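Local coordinates for uncharacterized protein VP1736 (Vibrio parahaemolyticus, PDB 3LXQ), which is of unknown function but contains a sulfatase-family domain of the alkaline phosphatase clan, a mixed alpha/beta fold built round a central beta-sheet, at residues G143-P148 and N342-P347; P361-D366 and R377-Y382. All coordinates share one frame; numbering follows the deposited sequence.

Contact 1: residues G143-P148 and N342-P347; sequences GFPPSP and NNIDMP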
loop_
_atom_site.group_PDB
_atom_site.type_symbol
_atom_site.label_atom_id
_atom_site.label_comp_id
_atom_site.label_asym_id
_atom_site.label_seq_id
_atom_site.Cartn_x
_atom_site.Cartn_y
_atom_site.Cartn_z
ATOM N N GLY A 143 3.384 -4.439 -5.654
ATOM C CA GLY A 143 4.550 -4.571 -4.776
ATOM C C GLY A 143 5.786 -3.942 -5.372
ATOM O O GLY A 143 6.876 -4.069 -4.813
ATOM N N PHE A 144 5.602 -3.239 -6.495
ATOM C CA PHE A 144 6.688 -2.668 -7.275
ATOM C C PHE A 144 7.191 -1.453 -6.535
ATOM O O PHE A 144 6.388 -0.637 -6.084
ATOM C CB PHE A 144 6.166 -2.263 -8.660
ATOM C CG PHE A 144 7.246 -1.979 -9.694
ATOM C CD1 PHE A 144 8.205 -2.936 -10.021
ATOM C CD2 PHE A 144 7.250 -0.773 -10.384
ATOM C CE1 PHE A 144 9.178 -2.678 -10.979
ATOM C CE2 PHE A 144 8.214 -0.506 -11.359
ATOM C CZ PHE A 144 9.179 -1.457 -11.661
ATOM N N PRO A 145 8.517 -1.337 -6.384
ATOM C CA PRO A 145 9.119 -0.196 -5.698
ATOM C C PRO A 145 9.017 1.064 -6.549
ATOM O O PRO A 145 8.564 1.000 -7.689
ATOM C CB PRO A 145 10.599 -0.605 -5.524
ATOM C CG PRO A 145 10.675 -2.030 -5.890
ATOM C CD PRO A 145 9.542 -2.306 -6.811
ATOM N N PRO A 146 9.399 2.210 -5.980
ATOM C CA PRO A 146 9.210 3.524 -6.599
ATOM C C PRO A 146 10.340 3.946 -7.544
ATOM O O PRO A 146 11.438 3.385 -7.506
ATOM C CB PRO A 146 9.141 4.472 -5.390
ATOM C CG PRO A 146 9.985 3.788 -4.334
ATOM C CD PRO A 146 9.904 2.294 -4.603
ATOM N N SER A 147 10.053 4.925 -8.395
ATOM C CA SER A 147 11.061 5.541 -9.251
ATOM C C SER A 147 10.818 7.035 -9.210
ATOM O O SER A 147 9.844 7.471 -8.586
ATOM C CB SER A 147 10.978 4.993 -10.695
ATOM O OG SER A 147 9.831 5.460 -11.391
ATOM N N PRO A 148 11.704 7.835 -9.841
ATOM C CA PRO A 148 11.447 9.273 -10.019
ATOM C C PRO A 148 10.328 9.521 -11.015
ATOM O O PRO A 148 9.882 10.654 -11.157
ATOM C CB PRO A 148 12.764 9.799 -10.603
ATOM C CG PRO A 148 13.761 8.804 -10.235
ATOM C CD PRO A 148 13.071 7.487 -10.246
ATOM N N ASN A 342 7.336 -1.261 4.351
ATOM C CA ASN A 342 6.720 -0.472 3.292
ATOM C C ASN A 342 5.399 -1.111 2.935
ATOM O O ASN A 342 5.201 -2.295 3.178
ATOM C CB ASN A 342 7.580 -0.490 2.036
ATOM C CG ASN A 342 8.543 0.680 1.940
ATOM O OD1 ASN A 342 9.694 0.496 1.535
ATOM N ND2 ASN A 342 8.070 1.888 2.244
ATOM N N ASN A 343 4.508 -0.341 2.329
ATOM C CA ASN A 343 3.292 -0.922 1.762
ATOM C C ASN A 343 3.535 -1.967 0.653
ATOM O O ASN A 343 2.691 -2.829 0.433
ATOM C CB ASN A 343 2.289 0.163 1.318
ATOM C CG ASN A 343 2.898 1.239 0.437
ATOM O OD1 ASN A 343 4.097 1.240 0.124
ATOM N ND2 ASN A 343 2.051 2.181 0.022
ATOM N N ILE A 344 4.685 -1.904 -0.027
ATOM C CA ILE A 344 5.066 -2.972 -0.971
ATOM C C ILE A 344 5.358 -4.335 -0.288
ATOM O O ILE A 344 5.430 -5.368 -0.971
ATOM C CB ILE A 344 6.257 -2.582 -1.885
ATOM C CG1 ILE A 344 7.530 -2.361 -1.068
ATOM C CG2 ILE A 344 5.938 -1.346 -2.741
ATOM C CD1 ILE A 344 8.786 -2.467 -1.878
ATOM N N ASP A 345 5.496 -4.347 1.038
ATOM C CA ASP A 345 5.613 -5.605 1.797
ATOM C C ASP A 345 4.245 -6.224 2.062
ATOM O O ASP A 345 4.139 -7.391 2.458
ATOM C CB ASP A 345 6.338 -5.394 3.137
ATOM C CG ASP A 345 7.721 -4.773 2.971
ATOM O OD1 ASP A 345 8.405 -5.114 1.998
ATOM O OD2 ASP A 345 8.125 -3.944 3.818
HETATM N N MSE A 346 3.194 -5.447 1.843
HETATM C CA MSE A 346 1.870 -5.941 2.142
HETATM C C MSE A 346 1.407 -7.057 1.190
HETATM O O MSE A 346 0.933 -8.084 1.663
HETATM C CB MSE A 346 0.863 -4.806 2.285
HETATM C CG MSE A 346 1.147 -3.907 3.479
HETATM SE SE MSE A 346 0.955 -4.828 5.211
HETATM C CE MSE A 346 2.811 -5.443 5.487
ATOM N N PRO A 347 1.602 -6.892 -0.136
ATOM C CA PRO A 347 1.097 -8.000 -0.959
ATOM C C PRO A 347 1.743 -9.361 -0.673
ATOM O O PRO A 347 1.003 -10.325 -0.598
ATOM C CB PRO A 347 1.356 -7.562 -2.404
ATOM C CG PRO A 347 1.775 -6.144 -2.349
ATOM C CD PRO A 347 1.956 -5.704 -0.936
HETATM O O HOH W 1 6.884 -6.328 -3.196
#

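Contact 2: residues P361-D366 and R377-Y382; sequences PMIGRD and RAMMQY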
loop_
_atom_site.group_PDB
_atom_site.type_symbol
_atom_site.label_atom_id
_atom_site.label_comp_id
_atom_site.label_asym_id
_atom_site.label_seq_id
_atom_site.Cartn_x
_atom_site.Cartn_y
_atom_site.Cartn_z
ATOM N N PRO A 361 8.060 -11.903 -8.894
ATOM C CA PRO A 361 9.258 -11.079 -8.840
ATOM C C PRO A 361 9.246 -10.039 -7.714
ATOM O O PRO A 361 10.153 -9.219 -7.646
ATOM C CB PRO A 361 9.266 -10.399 -10.211
ATOM C CG PRO A 361 7.829 -10.246 -10.535
ATOM C CD PRO A 361 7.171 -11.499 -10.000
HETATM N N MSE A 362 8.248 -10.074 -6.834
HETATM C CA MSE A 362 8.153 -9.107 -5.726
HETATM C C MSE A 362 9.329 -9.209 -4.755
HETATM O O MSE A 362 9.682 -10.299 -4.308
HETATM C CB MSE A 362 6.841 -9.270 -4.949
HETATM C CG MSE A 362 5.582 -9.126 -5.779
HETATM SE SE MSE A 362 4.004 -8.934 -4.656
HETATM C CE MSE A 362 3.726 -10.802 -4.160
ATOM N N ILE A 363 9.921 -8.065 -4.423
ATOM C CA ILE A 363 11.033 -8.032 -3.493
ATOM C C ILE A 363 10.593 -7.610 -2.083
ATOM O O ILE A 363 11.398 -7.600 -1.151
ATOM C CB ILE A 363 12.201 -7.158 -4.002
ATOM C CG1 ILE A 363 11.784 -5.682 -4.100
ATOM C CG2 ILE A 363 12.693 -7.688 -5.341
ATOM C CD1 ILE A 363 12.940 -4.730 -4.351
ATOM N N GLY A 364 9.310 -7.283 -1.932
ATOM C CA GLY A 364 8.732 -7.003 -0.620
ATOM C C GLY A 364 8.686 -8.236 0.277
ATOM O O GLY A 364 8.629 -9.369 -0.205
ATOM N N ARG A 365 8.674 -7.995 1.584
ATOM C CA ARG A 365 8.866 -9.025 2.601
ATOM C C ARG A 365 7.538 -9.675 2.985
ATOM O O ARG A 365 6.500 -9.006 3.051
ATOM C CB ARG A 365 9.500 -8.415 3.849
ATOM C CG ARG A 365 10.992 -8.121 3.750
ATOM C CD ARG A 365 11.331 -6.869 2.921
ATOM N NE ARG A 365 12.774 -6.610 2.963
ATOM C CZ ARG A 365 13.393 -5.955 3.950
ATOM N NH1 ARG A 365 12.694 -5.447 4.962
ATOM N NH2 ARG A 365 14.721 -5.795 3.921
ATOM N N ASP A 366 7.583 -10.983 3.207
ATOM C CA ASP A 366 6.474 -11.715 3.810
ATOM C C ASP A 366 6.673 -11.558 5.298
ATOM O O ASP A 366 7.537 -12.201 5.904
ATOM C CB ASP A 366 6.523 -13.184 3.402
ATOM C CG ASP A 366 5.459 -14.047 4.099
ATOM O OD1 ASP A 366 4.739 -13.562 5.003
ATOM O OD2 ASP A 366 5.349 -15.242 3.734
ATOM N N ARG A 377 13.407 -1.914 7.043
ATOM C CA ARG A 377 13.668 -0.809 6.104
ATOM C C ARG A 377 12.393 -0.243 5.500
ATOM O O ARG A 377 11.351 -0.922 5.444
ATOM C CB ARG A 377 14.639 -1.223 4.979
ATOM C CG ARG A 377 14.082 -2.256 3.970
ATOM C CD ARG A 377 13.352 -1.580 2.780
ATOM N NE ARG A 377 12.698 -2.582 1.929
ATOM C CZ ARG A 377 11.475 -3.079 2.124
ATOM N NH1 ARG A 377 10.721 -2.656 3.139
ATOM N NH2 ARG A 377 10.994 -4.000 1.280
ATOM N N ALA A 378 12.505 0.998 5.034
ATOM C CA ALA A 378 11.460 1.653 4.259
ATOM C C ALA A 378 12.098 2.462 3.139
ATOM O O ALA A 378 13.011 3.298 3.374
ATOM C CB ALA A 378 10.607 2.579 5.160
HETATM N N MSE A 379 11.629 2.210 1.927
HETATM C CA MSE A 379 11.972 3.051 0.791
HETATM C C MSE A 379 10.899 4.109 0.630
HETATM O O MSE A 379 9.720 3.803 0.683
HETATM C CB MSE A 379 12.039 2.224 -0.499
HETATM C CG MSE A 379 12.772 0.911 -0.354
HETATM SE SE MSE A 379 12.914 0.183 -2.162
HETATM C CE MSE A 379 12.833 -1.749 -1.713
HETATM N N MSE A 380 11.305 5.349 0.406
HETATM C CA MSE A 380 10.322 6.378 0.099
HETATM C C MSE A 380 10.784 7.402 -0.936
HETATM O O MSE A 380 11.942 7.845 -0.942
HETATM C CB MSE A 380 9.694 6.983 1.368
HETATM C CG MSE A 380 10.643 7.549 2.363
HETATM SE SE MSE A 380 10.130 7.248 4.241
HETATM C CE MSE A 380 11.874 6.541 4.727
ATOM N N GLN A 381 9.873 7.704 -1.860
ATOM C CA GLN A 381 10.146 8.613 -2.963
ATOM C C GLN A 381 9.330 9.863 -2.778
ATOM O O GLN A 381 8.100 9.806 -2.772
ATOM C CB GLN A 381 9.772 7.971 -4.295
ATOM C CG GLN A 381 10.238 8.744 -5.516
ATOM C CD GLN A 381 11.661 8.384 -5.931
ATOM O OE1 GLN A 381 12.038 7.211 -5.921
ATOM N NE2 GLN A 381 12.450 9.394 -6.320
ATOM N N TYR A 382 10.025 10.989 -2.626
ATOM C CA TYR A 382 9.400 12.291 -2.557
ATOM C C TYR A 382 9.769 13.063 -3.827
ATOM O O TYR A 382 10.828 13.701 -3.893
ATOM C CB TYR A 382 9.834 13.049 -1.289
ATOM C CG TYR A 382 9.189 14.410 -1.148
ATOM C CD1 TYR A 382 7.838 14.524 -0.796
ATOM C CD2 TYR A 382 9.917 15.585 -1.365
ATOM C CE1 TYR A 382 7.230 15.754 -0.672
ATOM C CE2 TYR A 382 9.315 16.830 -1.244
ATOM C CZ TYR A 382 7.968 16.903 -0.895
ATOM O OH TYR A 382 7.341 18.108 -0.760
HETATM O O HOH W 2 12.910 -5.426 -0.589
#

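Contact 1: residues G143-P148 and N342-P347
This is a buried van der Waals contact of an isoleucine side chain on backbone carbonyls, inside the sulfatase-family part of the chain: the loop that follows helix 133-141 lies against the 3-10 turn leading into helix 346-353. No direct hydrogen bond crosses it. The backbone of the turn points Ile344 CB toward the Gly143 carbonyl, with Ile344 CB 3.3 Å from Gly143 O. A chi1 of 64° then places CG2 anti to the carbonyl carbon, beside the backbone N, where Ile344 CG2 meets Phe144 O at 3.4 Å. The far end only grazes a ring, Pro145 CG to Ile344 CD1 being 4.5 Å. Gly143 has no side chain to hold the segments apart, and Pro347 CG rests 4.0 Å from Gly143 CA; its positive phi of 77° separately favours glycine. Water 1 supplies the polar link, donating to Gly143 O and to Ile344 O at 2.8 Å each. Within the turn, Asp345 OD2 takes the N-H of Asn342 at 2.8 Å, almost straight at 177° but from above the carboxylate plane. Around this contact, Ile344 also touches Ala139 of helix 133-141 and Arg377 of strand 377-382, while Met346 packs on Ile301 and Ile303 of strand 298-304.

Contact 2: residues P361-D366 and R377-Y382
Arg377 NH2 is gripped by two partners: a salt bridge to Asp345 OD1 and water 2, which accepts from Arg377 NH2 at 3.0 Å. The water lies in the guanidinium plane, at its edge, and donates in turn to Ile363 O at 2.7 Å, so it ties the strand arginine to the loop backbone. Over one face of the same group comes Arg365. The two side chains, bent at chi2 (76° in Arg365, 89° in Arg377), reach toward each other tip to tip and stack with guanidinium centres 3.9 Å apart and planes at 18°. The overlap is offset: Arg365 CD lies 3.3 Å from Arg377 NH2, and in return Arg377 CG sits over the Arg365 guanidinium, 3.6 Å from Arg365 NH1. Arg365 NE and Arg377 NH2 are only 3.6 Å apart, a repulsion probably eased by Asp345 on one arginine and, on the other, by the carbonyls of Asp375, Ser60 and Ser61. Beside this pair a small apolar touch closes the contact, Ile363 CD1 meeting Met379 CE (selenomethionine) at 4.0 Å with the chains crossing at about a right angle; both side chains also touch Asn431 of helix 422-441. What results is a stacked arginine pair, offset and nearly parallel, joining a loop to an edge strand, 377-382, of the five-stranded antiparallel sheet.

Both contacts are buried, and they touch directly, Asp345 against Arg377 and Asn342 against Met379, so they form one continuous piece of the interior. Contact 1 joins two segments of the sulfatase-family region that are far apart in sequence, whereas contact 2 is local, spanning a short connection into the antiparallel sheet. Their chemistry differs accordingly: isoleucine and proline against backbone in the first, stacked guanidinium groups in the second, each with one bridging water. The turn at 342-347 couples them. Besides the salt bridge that joins the contacts, Asp345 OD1 also accepts from the Arg365 backbone N, and Asn342 OD1 accepts a probable hydrogen bond from Met379 N at 2.6 Å.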